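PDB 3G27: 82 prophage-derived uncharacterized protein ybcO from Escherichia coli K-12, which is a predicted zinc-binding nuclease encoded by a prophage, with its activity inferred rather than demonstrated. Local coordinates for residues V15-V20 and H66-G71; T27-H32 and A56-I61; A50-S55 and V86-E91; I61-H66 and G71-C76. One frame throughout, in Å; residues are numbered along the deposited sequence.

Contact 1 (V15-V20 and H66-G71); sequences VRIPGV and HFVDAG. With CA (calcium ion), chain C; EDO (1,2-ethanediol), chain D.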
loop_
_atom_site.group_PDB
_atom_site.type_symbol
_atom_site.label_atom_id
_atom_site.label_comp_id
_atom_site.label_asym_id
_atom_site.label_seq_id
_atom_site.Cartn_x
_atom_site.Cartn_y
_atom_site.Cartn_z
ATOM N N VAL A 15 6.205 9.554 0.250
ATOM C CA VAL A 15 5.587 9.400 -1.089
ATOM C C VAL A 15 6.647 9.732 -2.140
ATOM O O VAL A 15 6.898 8.957 -3.058
ATOM C CB VAL A 15 4.366 10.334 -1.293
ATOM C CG1 VAL A 15 3.849 10.226 -2.711
ATOM C CG2 VAL A 15 3.259 10.035 -0.314
ATOM N N ARG A 16 7.249 10.907 -2.001
ATOM C CA ARG A 16 8.395 11.314 -2.816
ATOM C C ARG A 16 8.207 11.172 -4.330
ATOM O O ARG A 16 9.052 10.574 -5.003
ATOM C CB ARG A 16 9.640 10.532 -2.381
ATOM C CG ARG A 16 9.685 10.228 -0.880
ATOM C CD ARG A 16 11.105 9.951 -0.411
ATOM N NE ARG A 16 11.163 9.109 0.782
ATOM C CZ ARG A 16 11.433 7.812 0.753
ATOM N NH1 ARG A 16 11.481 7.114 1.880
ATOM N NH2 ARG A 16 11.663 7.213 -0.411
ATOM N N ILE A 17 7.127 11.738 -4.870
ATOM C CA ILE A 17 6.939 11.771 -6.313
ATOM C C ILE A 17 8.011 12.707 -6.873
ATOM O O ILE A 17 8.116 13.881 -6.460
ATOM C CB ILE A 17 5.541 12.267 -6.734
ATOM C CG1 ILE A 17 4.460 11.334 -6.195
ATOM C CG2 ILE A 17 5.475 12.350 -8.254
ATOM C CD1 ILE A 17 3.053 11.859 -6.276
ATOM N N PRO A 18 8.828 12.209 -7.800
ATOM C CA PRO A 18 9.854 13.096 -8.317
ATOM C C PRO A 18 9.300 14.396 -8.876
ATOM O O PRO A 18 8.265 14.397 -9.512
ATOM C CB PRO A 18 10.502 12.265 -9.427
ATOM C CG PRO A 18 10.291 10.840 -8.984
ATOM C CD PRO A 18 8.954 10.841 -8.355
ATOM N N GLY A 19 9.999 15.498 -8.617
ATOM C CA GLY A 19 9.603 16.801 -9.123
ATOM C C GLY A 19 8.570 17.407 -8.211
ATOM O O GLY A 19 8.793 18.466 -7.605
ATOM N N VAL A 20 7.456 16.700 -8.091
ATOM C CA VAL A 20 6.343 17.112 -7.250
ATOM C C VAL A 20 6.729 17.298 -5.763
ATOM O O VAL A 20 6.359 18.294 -5.122
ATOM C CB VAL A 20 5.124 16.097 -7.409
ATOM C CG1 VAL A 20 4.056 16.403 -6.406
ATOM C CG2 VAL A 20 4.583 16.089 -8.830
ATOM N N HIS A 66 -2.516 17.314 -10.769
ATOM C CA HIS A 66 -2.317 16.145 -11.599
ATOM C C HIS A 66 -1.049 16.306 -12.455
ATOM O O HIS A 66 -1.061 16.104 -13.670
ATOM C CB HIS A 66 -3.563 15.895 -12.446
ATOM C CG HIS A 66 -4.063 17.126 -13.130
ATOM N ND1 HIS A 66 -4.917 18.015 -12.515
ATOM C CD2 HIS A 66 -3.797 17.640 -14.353
ATOM C CE1 HIS A 66 -5.161 19.021 -13.332
ATOM N NE2 HIS A 66 -4.492 18.820 -14.455
ATOM N N PHE A 67 0.052 16.649 -11.796
ATOM C CA PHE A 67 1.331 16.783 -12.470
ATOM C C PHE A 67 1.793 15.473 -13.058
ATOM O O PHE A 67 2.405 15.462 -14.099
ATOM C CB PHE A 67 2.396 17.299 -11.505
ATOM C CG PHE A 67 2.175 18.704 -11.072
ATOM C CD1 PHE A 67 2.221 19.740 -12.000
ATOM C CD2 PHE A 67 1.981 18.997 -9.751
ATOM C CE1 PHE A 67 2.029 21.052 -11.632
ATOM C CE2 PHE A 67 1.772 20.326 -9.345
ATOM C CZ PHE A 67 1.796 21.356 -10.294
ATOM N N VAL A 68 1.521 14.362 -12.388
ATOM C CA VAL A 68 1.877 13.073 -12.927
ATOM C C VAL A 68 0.644 12.206 -13.162
ATOM O O VAL A 68 -0.460 12.489 -12.683
ATOM C CB VAL A 68 2.881 12.314 -12.008
ATOM C CG1 VAL A 68 4.070 13.225 -11.643
ATOM C CG2 VAL A 68 2.200 11.785 -10.757
ATOM N N ASP A 69 0.873 11.159 -13.938
ATOM C CA ASP A 69 -0.080 10.092 -14.195
ATOM C C ASP A 69 -0.715 9.530 -12.888
ATOM O O ASP A 69 -0.032 9.333 -11.909
ATOM C CB ASP A 69 0.708 9.058 -15.023
ATOM C CG ASP A 69 -0.006 7.764 -15.219
ATOM O OD1 ASP A 69 -0.478 7.517 -16.354
ATOM O OD2 ASP A 69 -0.031 6.964 -14.250
ATOM N N ALA A 70 -2.033 9.303 -12.886
ATOM C CA ALA A 70 -2.760 8.889 -11.684
ATOM C C ALA A 70 -2.368 7.512 -11.175
ATOM O O ALA A 70 -2.430 7.245 -9.986
ATOM C CB ALA A 70 -4.251 8.891 -11.945
ATOM N N GLY A 71 -2.015 6.616 -12.086
ATOM C CA GLY A 71 -1.499 5.302 -11.694
ATOM C C GLY A 71 -0.165 5.400 -10.972
ATOM O O GLY A 71 0.050 4.774 -9.946
HETATM CA CA CA C . 10.011 19.842 -6.062
HETATM C C1 EDO D . -1.505 21.488 -13.571
HETATM O O1 EDO D . -0.789 20.376 -14.150
HETATM C C2 EDO D . -1.696 21.322 -12.062
HETATM O O2 EDO D . -2.230 20.048 -11.708
HETATM O O HOH W 1 7.757 20.555 -5.042
HETATM O O HOH W 2 11.592 20.223 -4.337
HETATM O O HOH W 3 11.480 17.678 -6.251
#

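Contact 2 (T27-H32 and A56-I61); sequences TSVLAH and ACHDEI. With ZN (zinc ion), chain B.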
loop_
_atom_site.group_PDB
_atom_site.type_symbol
_atom_site.label_atom_id
_atom_site.label_comp_id
_atom_site.label_asym_id
_atom_site.label_seq_id
_atom_site.Cartn_x
_atom_site.Cartn_y
_atom_site.Cartn_z
ATOM N N THR A 27 6.398 20.387 6.145
ATOM C CA THR A 27 5.077 20.436 5.511
ATOM C C THR A 27 4.347 19.087 5.616
ATOM O O THR A 27 3.228 18.963 5.125
ATOM C CB THR A 27 5.174 20.895 4.052
ATOM O OG1 THR A 27 5.792 19.874 3.267
ATOM C CG2 THR A 27 6.004 22.161 3.963
ATOM N N SER A 28 4.963 18.089 6.265
ATOM C CA SER A 28 4.450 16.723 6.192
ATOM C C SER A 28 3.214 16.580 7.006
ATOM O O SER A 28 3.140 17.137 8.097
ATOM C CB SER A 28 5.462 15.716 6.714
ATOM O OG SER A 28 6.416 15.468 5.704
ATOM N N VAL A 29 2.253 15.819 6.486
ATOM C CA VAL A 29 1.074 15.441 7.265
ATOM C C VAL A 29 0.756 13.957 7.057
ATOM O O VAL A 29 1.312 13.316 6.173
ATOM C CB VAL A 29 -0.158 16.298 6.861
ATOM C CG1 VAL A 29 0.125 17.807 7.074
ATOM C CG2 VAL A 29 -0.541 16.022 5.411
ATOM N N LEU A 30 -0.159 13.428 7.859
ATOM C CA LEU A 30 -0.702 12.093 7.627
ATOM C C LEU A 30 -1.787 12.184 6.537
ATOM O O LEU A 30 -2.861 12.690 6.783
ATOM C CB LEU A 30 -1.270 11.507 8.932
ATOM C CG LEU A 30 -1.575 10.021 8.866
ATOM C CD1 LEU A 30 -0.293 9.268 8.686
ATOM C CD2 LEU A 30 -2.275 9.571 10.101
ATOM N N ALA A 31 -1.473 11.712 5.331
ATOM C CA ALA A 31 -2.348 11.810 4.190
ATOM C C ALA A 31 -3.044 10.455 4.005
ATOM O O ALA A 31 -2.401 9.463 3.688
ATOM C CB ALA A 31 -1.532 12.161 2.957
ATOM N N HIS A 32 -4.361 10.429 4.193
ATOM C CA HIS A 32 -5.136 9.216 4.037
ATOM C C HIS A 32 -5.185 8.728 2.602
ATOM O O HIS A 32 -5.325 9.515 1.671
ATOM C CB HIS A 32 -6.559 9.445 4.531
ATOM C CG HIS A 32 -6.649 9.585 6.008
ATOM N ND1 HIS A 32 -6.512 10.799 6.647
ATOM C CD2 HIS A 32 -6.828 8.659 6.980
ATOM C CE1 HIS A 32 -6.611 10.615 7.953
ATOM N NE2 HIS A 32 -6.800 9.325 8.183
ATOM N N ALA A 56 2.981 19.029 -1.129
ATOM C CA ALA A 56 2.916 18.854 -2.578
ATOM C C ALA A 56 2.475 17.463 -2.970
ATOM O O ALA A 56 1.617 17.267 -3.817
ATOM C CB ALA A 56 4.282 19.145 -3.175
ATOM N N CYS A 57 3.101 16.477 -2.364
ATOM C CA CYS A 57 2.740 15.086 -2.656
ATOM C C CYS A 57 1.323 14.790 -2.194
ATOM O O CYS A 57 0.586 14.090 -2.849
ATOM C CB CYS A 57 3.742 14.132 -1.995
ATOM S SG CYS A 57 5.286 13.997 -2.886
ATOM N N HIS A 58 0.919 15.373 -1.069
ATOM C CA HIS A 58 -0.430 15.207 -0.590
ATOM C C HIS A 58 -1.436 15.715 -1.627
ATOM O O HIS A 58 -2.371 15.019 -1.974
ATOM C CB HIS A 58 -0.554 15.982 0.706
ATOM C CG HIS A 58 -1.846 15.798 1.410
ATOM N ND1 HIS A 58 -2.284 16.678 2.374
ATOM C CD2 HIS A 58 -2.786 14.823 1.322
ATOM C CE1 HIS A 58 -3.444 16.246 2.850
ATOM N NE2 HIS A 58 -3.770 15.129 2.225
ATOM N N ASP A 59 -1.250 16.931 -2.132
ATOM C CA ASP A 59 -2.170 17.487 -3.130
ATOM C C ASP A 59 -2.219 16.637 -4.398
ATOM O O ASP A 59 -3.269 16.435 -4.965
ATOM C CB ASP A 59 -1.799 18.907 -3.456
ATOM C CG ASP A 59 -2.028 19.865 -2.286
ATOM O OD1 ASP A 59 -2.782 19.499 -1.368
ATOM O OD2 ASP A 59 -1.475 21.005 -2.291
ATOM N N GLU A 60 -1.089 16.084 -4.788
ATOM C CA GLU A 60 -0.993 15.216 -5.985
ATOM C C GLU A 60 -1.635 13.867 -5.792
ATOM O O GLU A 60 -2.357 13.399 -6.673
ATOM C CB GLU A 60 0.450 15.022 -6.402
ATOM C CG GLU A 60 0.673 14.237 -7.733
ATOM C CD GLU A 60 0.324 15.015 -8.995
ATOM O OE1 GLU A 60 0.285 16.268 -8.975
ATOM O OE2 GLU A 60 0.089 14.355 -10.026
ATOM N N ILE A 61 -1.391 13.222 -4.658
ATOM C CA ILE A 61 -1.976 11.903 -4.446
ATOM C C ILE A 61 -3.500 12.010 -4.304
ATOM O O ILE A 61 -4.209 11.083 -4.669
ATOM C CB ILE A 61 -1.310 11.081 -3.276
ATOM C CG1 ILE A 61 -1.618 11.673 -1.885
ATOM C CG2 ILE A 61 0.180 10.897 -3.530
ATOM C CD1 ILE A 61 -1.130 10.784 -0.670
HETATM ZN ZN ZN B . 6.687 14.637 -1.067
HETATM O O HOH W 4 -5.056 12.110 1.606
#

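Contact 3 (A50-S55 and V86-E91); sequences ATIACS and VIWLKE. With ZN (zinc ion), chain B.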
loop_
_atom_site.group_PDB
_atom_site.type_symbol
_atom_site.label_atom_id
_atom_site.label_comp_id
_atom_site.label_asym_id
_atom_site.label_seq_id
_atom_site.Cartn_x
_atom_site.Cartn_y
_atom_site.Cartn_z
ATOM N N ALA A 50 -2.889 5.294 5.555
ATOM C CA ALA A 50 -2.421 6.658 5.318
ATOM C C ALA A 50 -0.892 6.645 5.172
ATOM O O ALA A 50 -0.227 5.686 5.590
ATOM C CB ALA A 50 -2.846 7.584 6.464
ATOM N N THR A 51 -0.370 7.697 4.547
ATOM C CA THR A 51 1.068 7.914 4.395
ATOM C C THR A 51 1.463 9.304 4.880
ATOM O O THR A 51 0.668 10.227 4.833
ATOM C CB THR A 51 1.513 7.748 2.919
ATOM O OG1 THR A 51 2.944 7.846 2.837
ATOM C CG2 THR A 51 0.836 8.794 1.986
ATOM N N ILE A 52 2.707 9.426 5.359
ATOM C CA ILE A 52 3.348 10.712 5.625
ATOM C C ILE A 52 3.585 11.287 4.236
ATOM O O ILE A 52 4.146 10.611 3.366
ATOM C CB ILE A 52 4.744 10.563 6.336
ATOM C CG1 ILE A 52 4.668 9.704 7.625
ATOM C CG2 ILE A 52 5.306 11.895 6.689
ATOM C CD1 ILE A 52 6.038 9.177 8.099
ATOM N N ALA A 53 3.153 12.515 4.021
ATOM C CA ALA A 53 3.290 13.138 2.727
ATOM C C ALA A 53 3.535 14.611 2.967
ATOM O O ALA A 53 2.900 15.196 3.832
ATOM C CB ALA A 53 2.002 12.920 1.904
ATOM N N CYS A 54 4.475 15.188 2.219
ATOM C CA CYS A 54 4.680 16.637 2.162
ATOM C C CYS A 54 3.501 17.269 1.469
ATOM O O CYS A 54 2.727 16.577 0.829
ATOM C CB CYS A 54 5.936 16.997 1.383
ATOM S SG CYS A 54 5.832 16.720 -0.438
ATOM N N SER A 55 3.371 18.589 1.593
ATOM C CA SER A 55 2.190 19.288 1.138
ATOM C C SER A 55 1.911 19.070 -0.348
ATOM O O SER A 55 0.762 18.913 -0.762
ATOM C CB SER A 55 2.299 20.783 1.463
ATOM O OG SER A 55 3.503 21.373 0.978
ATOM N N VAL A 86 5.769 0.851 8.151
ATOM C CA VAL A 86 7.024 0.258 8.569
ATOM C C VAL A 86 7.734 1.155 9.596
ATOM O O VAL A 86 8.319 0.657 10.552
ATOM C CB VAL A 86 7.966 -0.020 7.393
ATOM C CG1 VAL A 86 9.405 -0.203 7.916
ATOM C CG2 VAL A 86 7.503 -1.241 6.603
ATOM N N ILE A 87 7.672 2.465 9.396
ATOM C CA ILE A 87 8.163 3.418 10.400
ATOM C C ILE A 87 7.419 3.259 11.740
ATOM O O ILE A 87 8.056 3.218 12.800
ATOM C CB ILE A 87 8.006 4.865 9.924
ATOM C CG1 ILE A 87 9.019 5.187 8.833
ATOM C CG2 ILE A 87 8.147 5.823 11.077
ATOM C CD1 ILE A 87 8.720 6.510 8.126
ATOM N N TRP A 88 6.083 3.174 11.684
ATOM C CA TRP A 88 5.249 3.006 12.886
ATOM C C TRP A 88 5.614 1.751 13.644
ATOM O O TRP A 88 5.582 1.725 14.873
ATOM C CB TRP A 88 3.759 2.900 12.538
ATOM C CG TRP A 88 3.130 4.089 11.904
ATOM C CD1 TRP A 88 1.949 4.110 11.217
ATOM C CD2 TRP A 88 3.629 5.434 11.879
ATOM N NE1 TRP A 88 1.676 5.377 10.771
ATOM C CE2 TRP A 88 2.691 6.210 11.160
ATOM C CE3 TRP A 88 4.775 6.063 12.391
ATOM C CZ2 TRP A 88 2.866 7.580 10.940
ATOM C CZ3 TRP A 88 4.948 7.430 12.159
ATOM C CH2 TRP A 88 3.995 8.169 11.446
ATOM N N LEU A 89 5.909 0.695 12.894
ATOM C CA LEU A 89 6.315 -0.583 13.480
ATOM C C LEU A 89 7.602 -0.389 14.278
ATOM O O LEU A 89 7.603 -0.594 15.486
ATOM C CB LEU A 89 6.504 -1.660 12.396
ATOM C CG LEU A 89 5.343 -2.582 11.968
ATOM C CD1 LEU A 89 3.980 -2.217 12.551
ATOM C CD2 LEU A 89 5.250 -2.638 10.440
ATOM N N LYS A 90 8.668 0.034 13.597
ATOM C CA LYS A 90 9.975 0.283 14.223
ATOM C C LYS A 90 9.891 1.214 15.448
ATOM O O LYS A 90 10.444 0.900 16.503
ATOM C CB LYS A 90 10.980 0.865 13.206
ATOM C CG LYS A 90 11.287 -0.002 11.959
ATOM C CD LYS A 90 11.842 -1.402 12.267
ATOM C CE LYS A 90 13.295 -1.373 12.828
ATOM N NZ LYS A 90 13.798 -2.738 13.224
ATOM N N GLU A 91 9.181 2.332 15.308
ATOM C CA GLU A 91 9.085 3.345 16.366
ATOM C C GLU A 91 8.154 2.980 17.545
ATOM O O GLU A 91 8.054 3.748 18.501
ATOM C CB GLU A 91 8.662 4.698 15.770
HETATM ZN ZN ZN B . 6.687 14.637 -1.067
#

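Contact 4 (I61-H66 and G71-C76); sequences IDRRTH and GYAKEC. With EDO (1,2-ethanediol), chain D.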
loop_
_atom_site.group_PDB
_atom_site.type_symbol
_atom_site.label_atom_id
_atom_site.label_comp_id
_atom_site.label_asym_id
_atom_site.label_seq_id
_atom_site.Cartn_x
_atom_site.Cartn_y
_atom_site.Cartn_z
ATOM N N ILE A 61 -1.391 13.222 -4.658
ATOM C CA ILE A 61 -1.976 11.903 -4.446
ATOM C C ILE A 61 -3.500 12.010 -4.304
ATOM O O ILE A 61 -4.209 11.083 -4.669
ATOM C CB ILE A 61 -1.310 11.081 -3.276
ATOM C CG1 ILE A 61 -1.618 11.673 -1.885
ATOM C CG2 ILE A 61 0.180 10.897 -3.530
ATOM C CD1 ILE A 61 -1.130 10.784 -0.670
ATOM N N ASP A 62 -3.995 13.139 -3.775
ATOM C CA ASP A 62 -5.434 13.412 -3.687
ATOM C C ASP A 62 -6.057 13.889 -5.012
ATOM O O ASP A 62 -7.265 14.010 -5.122
ATOM C CB ASP A 62 -5.707 14.485 -2.620
ATOM C CG ASP A 62 -5.607 13.954 -1.195
ATOM O OD1 ASP A 62 -5.254 12.772 -1.011
ATOM O OD2 ASP A 62 -5.894 14.739 -0.258
ATOM N N ARG A 63 -5.223 14.138 -6.011
ATOM C CA ARG A 63 -5.609 14.623 -7.362
ATOM C C ARG A 63 -6.110 16.054 -7.371
ATOM O O ARG A 63 -6.762 16.473 -8.313
ATOM C CB ARG A 63 -6.587 13.680 -8.093
ATOM C CG ARG A 63 -6.236 12.184 -8.019
ATOM C CD ARG A 63 -4.759 11.886 -8.337
ATOM N NE ARG A 63 -4.470 12.082 -9.758
ATOM C CZ ARG A 63 -3.273 12.384 -10.262
ATOM N NH1 ARG A 63 -3.131 12.518 -11.575
ATOM N NH2 ARG A 63 -2.217 12.560 -9.467
ATOM N N ARG A 64 -5.771 16.817 -6.339
ATOM C CA ARG A 64 -5.964 18.273 -6.378
ATOM C C ARG A 64 -5.013 18.891 -7.405
ATOM O O ARG A 64 -5.325 19.926 -8.031
ATOM C CB ARG A 64 -5.782 18.886 -4.994
ATOM C CG ARG A 64 -6.973 18.657 -4.095
ATOM C CD ARG A 64 -6.889 19.482 -2.792
ATOM N NE ARG A 64 -5.795 19.016 -1.953
ATOM C CZ ARG A 64 -5.845 17.942 -1.159
ATOM N NH1 ARG A 64 -6.937 17.205 -1.050
ATOM N NH2 ARG A 64 -4.782 17.593 -0.464
ATOM N N THR A 65 -3.874 18.231 -7.609
ATOM C CA THR A 65 -2.993 18.497 -8.748
ATOM C C THR A 65 -2.862 17.208 -9.499
ATOM O O THR A 65 -3.080 16.132 -8.943
ATOM C CB THR A 65 -1.583 19.033 -8.326
ATOM O OG1 THR A 65 -0.891 18.091 -7.471
ATOM C CG2 THR A 65 -1.705 20.385 -7.638
ATOM N N HIS A 66 -2.516 17.314 -10.769
ATOM C CA HIS A 66 -2.317 16.145 -11.599
ATOM C C HIS A 66 -1.049 16.306 -12.455
ATOM O O HIS A 66 -1.061 16.104 -13.670
ATOM C CB HIS A 66 -3.563 15.895 -12.446
ATOM C CG HIS A 66 -4.063 17.126 -13.130
ATOM N ND1 HIS A 66 -4.917 18.015 -12.515
ATOM C CD2 HIS A 66 -3.797 17.640 -14.353
ATOM C CE1 HIS A 66 -5.161 19.021 -13.332
ATOM N NE2 HIS A 66 -4.492 18.820 -14.455
ATOM N N GLY A 71 -2.015 6.616 -12.086
ATOM C CA GLY A 71 -1.499 5.302 -11.694
ATOM C C GLY A 71 -0.165 5.400 -10.972
ATOM O O GLY A 71 0.050 4.774 -9.946
ATOM N N TYR A 72 0.714 6.230 -11.492
ATOM C CA TYR A 72 2.005 6.471 -10.843
ATOM C C TYR A 72 1.863 7.166 -9.480
ATOM O O TYR A 72 2.458 6.759 -8.488
ATOM C CB TYR A 72 2.890 7.269 -11.785
ATOM C CG TYR A 72 4.270 7.515 -11.257
ATOM C CD1 TYR A 72 5.129 6.462 -11.019
ATOM C CD2 TYR A 72 4.710 8.803 -11.007
ATOM C CE1 TYR A 72 6.397 6.685 -10.548
ATOM C CE2 TYR A 72 5.992 9.048 -10.538
ATOM C CZ TYR A 72 6.827 7.992 -10.305
ATOM O OH TYR A 72 8.105 8.211 -9.840
ATOM N N ALA A 73 1.061 8.205 -9.417
ATOM C CA ALA A 73 0.747 8.835 -8.141
ATOM C C ALA A 73 0.252 7.810 -7.132
ATOM O O ALA A 73 0.667 7.825 -5.982
ATOM C CB ALA A 73 -0.303 9.889 -8.343
ATOM N N LYS A 74 -0.638 6.916 -7.570
ATOM C CA LYS A 74 -1.233 5.907 -6.687
ATOM C C LYS A 74 -0.183 4.958 -6.209
ATOM O O LYS A 74 -0.102 4.644 -5.041
ATOM C CB LYS A 74 -2.343 5.091 -7.373
ATOM N N GLU A 75 0.599 4.461 -7.139
ATOM C CA GLU A 75 1.727 3.643 -6.791
ATOM C C GLU A 75 2.619 4.284 -5.712
ATOM O O GLU A 75 2.901 3.664 -4.691
ATOM C CB GLU A 75 2.509 3.385 -8.043
ATOM C CG GLU A 75 3.780 2.732 -7.790
ATOM C CD GLU A 75 4.331 2.063 -9.005
ATOM O OE1 GLU A 75 3.890 2.352 -10.159
ATOM O OE2 GLU A 75 5.215 1.223 -8.771
ATOM N N CYS A 76 3.019 5.537 -5.916
ATOM C CA CYS A 76 3.836 6.252 -4.923
ATOM C C CYS A 76 3.143 6.438 -3.582
ATOM O O CYS A 76 3.756 6.296 -2.539
ATOM C CB CYS A 76 4.233 7.614 -5.478
ATOM S SG CYS A 76 5.336 7.455 -6.917
HETATM C C1 EDO D . -1.505 21.488 -13.571
HETATM O O1 EDO D . -0.789 20.376 -14.150
HETATM C C2 EDO D . -1.696 21.322 -12.062
HETATM O O2 EDO D . -2.230 20.048 -11.708
#

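Contact 1 (V15-V20 and H66-G71)
Val20 reaches across the gap with one branch, CG2, and lays it obliquely over the root of Phe67, where it lies 3.7 Å from Phe67 CB. The same methyl sits 4.0 Å from Phe67 CD2, slanting toward the ring. Val20 CG1 is anti to the backbone N (chi1 172°), which leaves CG2 beside that nitrogen, facing the 66-71 side. There Val20 CG2 also meets Val68 CG1, at 4.0 Å. Ile17 meets the same Val68 methyl, its CG2 branch 3.8 Å from Val68 CG1, the two side chains slanting past one another. One valine methyl, Val68 CG1, is thus shared between Ile17 and Val20. On the loop side, Gly19 O binds a calcium ion at 2.4 Å, Cys21 O is another ligand, and three waters join them; one of these also donates to Val20 O. At the other end, an ethanediol, probably from the crystallisation liquor, takes a nearly straight bond from His66 N to its O2 (2.9 Å, 172°), and this oxygen stands over the centre of the His66 ring. The carboxylate of Glu60 in helix 55-61 holds the amides of Phe67 and Val68, while Ile17 turns onto Tyr72 and Cys76, so the zinc-proximal loop is wedged between helix 55-61 and the start of helix 70-90.

Contact 2 (T27-H32 and A56-I61)
A methyl pressed close against an imidazole sets this contact apart: Ala31 CB lies only 3.4 Å from His58 CD2, meeting the ring at an oblique angle. Further back along the strand, Val29 CG2 comes obliquely to the ND1 and CE1 atoms of the same ring, 3.6 Å from His58 ND1, the two side chains crossing at about a right angle. With chi1 at -174°, the His58 ring is carried away from its own backbone nitrogen and out to the strand. The methyl of Ala31 is shared, since Ile61 CD1 touches Ala31 CB as well, at 3.9 Å, one turn further along the helix. Strand 29-32 and helix 56-61 run almost parallel, 9° apart, with their axes 9.4 Å from each other. Strand 29-32, its antiparallel partner 50-53 and this helix follow in a β-β-α order, consistent with the ββα-metal (His-Me finger) fold of HNH-type nucleases, and His32, the predicted proton acceptor, closes the first strand. Its CB points away from the helix, and its NE2 is hydrogen-bonded to Asp47. A water links the two segments: it donates to His32 O at 2.6 Å, lies in the plane of the His58 ring at its edge, and has only a weak bond, 3.3 Å, to His58 NE2. Next to His58 in the helix, Cys57 SG binds the zinc ion at 2.4 Å, together with Cys13, Cys21 and Cys54.

Contact 3 (A50-S55 and V86-E91)
Ile52, on the second strand of the β-β-α unit, meets Ile87 and Trp88 near the C-terminal end of the long helix 70-90 in a buried, purely apolar contact. The unit is consistent with a ββα-metal fold, and here the back of its two-stranded sheet is joined to helix 70-90. The backbones stay apart, with 10.0 Å between the CA atoms of Ile52 and Ile87, and the side chains span the distance. Ile52 extends its longer branch straight out (chi2 162°), putting CD1 against both helix residues. Ile87 comes at it crosswise, at about a right angle, whereas Trp88 slants past and offers the far corner of its six-membered ring. The strand's amide at Ile52 is tied to Thr84 OG1 of the same helix, a polar neighbour to this apolar contact. Past the strand, Cys54 SG binds the zinc ion at 2.3 Å and caps the start of helix 55-61. Val86 and Leu89 pack on Ile49 of the second subunit. Ile52 CD1 lies 3.8 Å from Ile87 CD1 and 4.0 Å from Trp88 CH2.

Contact 4 (I61-H66 and G71-C76)
Ala73 and Arg63 meet where the turn after helix 55-61 leans on the first turns of helix 70-90, Arg63 being the residue with positive phi that closes a Schellman motif. On the helix, Gly71 opens the segment with its O accepting Glu75 N at 2.9 Å. Tyr72 follows, its amide capped by Asp69 OD2 and its ring directed to Pro18 of the loop near the zinc site. Ala73 carries the contact: its CB lies 3.5 Å from Arg63 NH2, touching the guanidinium obliquely, and its O is 4.0 Å from Ile61 CG2. Arg63 gets there by bending at chi2 and chi3 (-47° and -71°), which folds the chain back beside the turn. Its end is held by polar partners, with NH1 bonded to Val68 O and NH2 in a salt bridge with Glu60, while Thr65 O sits over one face toward the rim. Beside it in the turn, Asp62 OD2 receives Arg64 NH1 at 2.8 Å on its anti lone pair, tilted out of the guanidinium plane, in a salt bridge, and Arg64 NH2 has a second partner in Asp59. Next on the helix, Lys74 and Glu75 face the second subunit, packing on Glu75 and Gly71 of that chain. Cys76 turns back inward to Val15 and Ile17, and its SG stands 3.7 Å above one face of the Tyr72 ring, offset toward the rim.

In the fold
From the N terminus, the loop 15-20 is the first to find a partner, and contact 1 closes a long loop by bringing it to residues 66-71. Contact 2, joining strand 29-32 to helix 55-61, is nested wholly inside that loop. Contact 3 starts at the second strand, between the two halves of contact 2, and ends far along helix 70-90, so it crosses both contact 1 and contact 2. Contact 4 closes a short turn between the two helices; it is nested inside contact 3, crosses contact 1 and follows contact 2 in series. Together they tie the zinc-bearing β-β-α unit to both ends of the long helix.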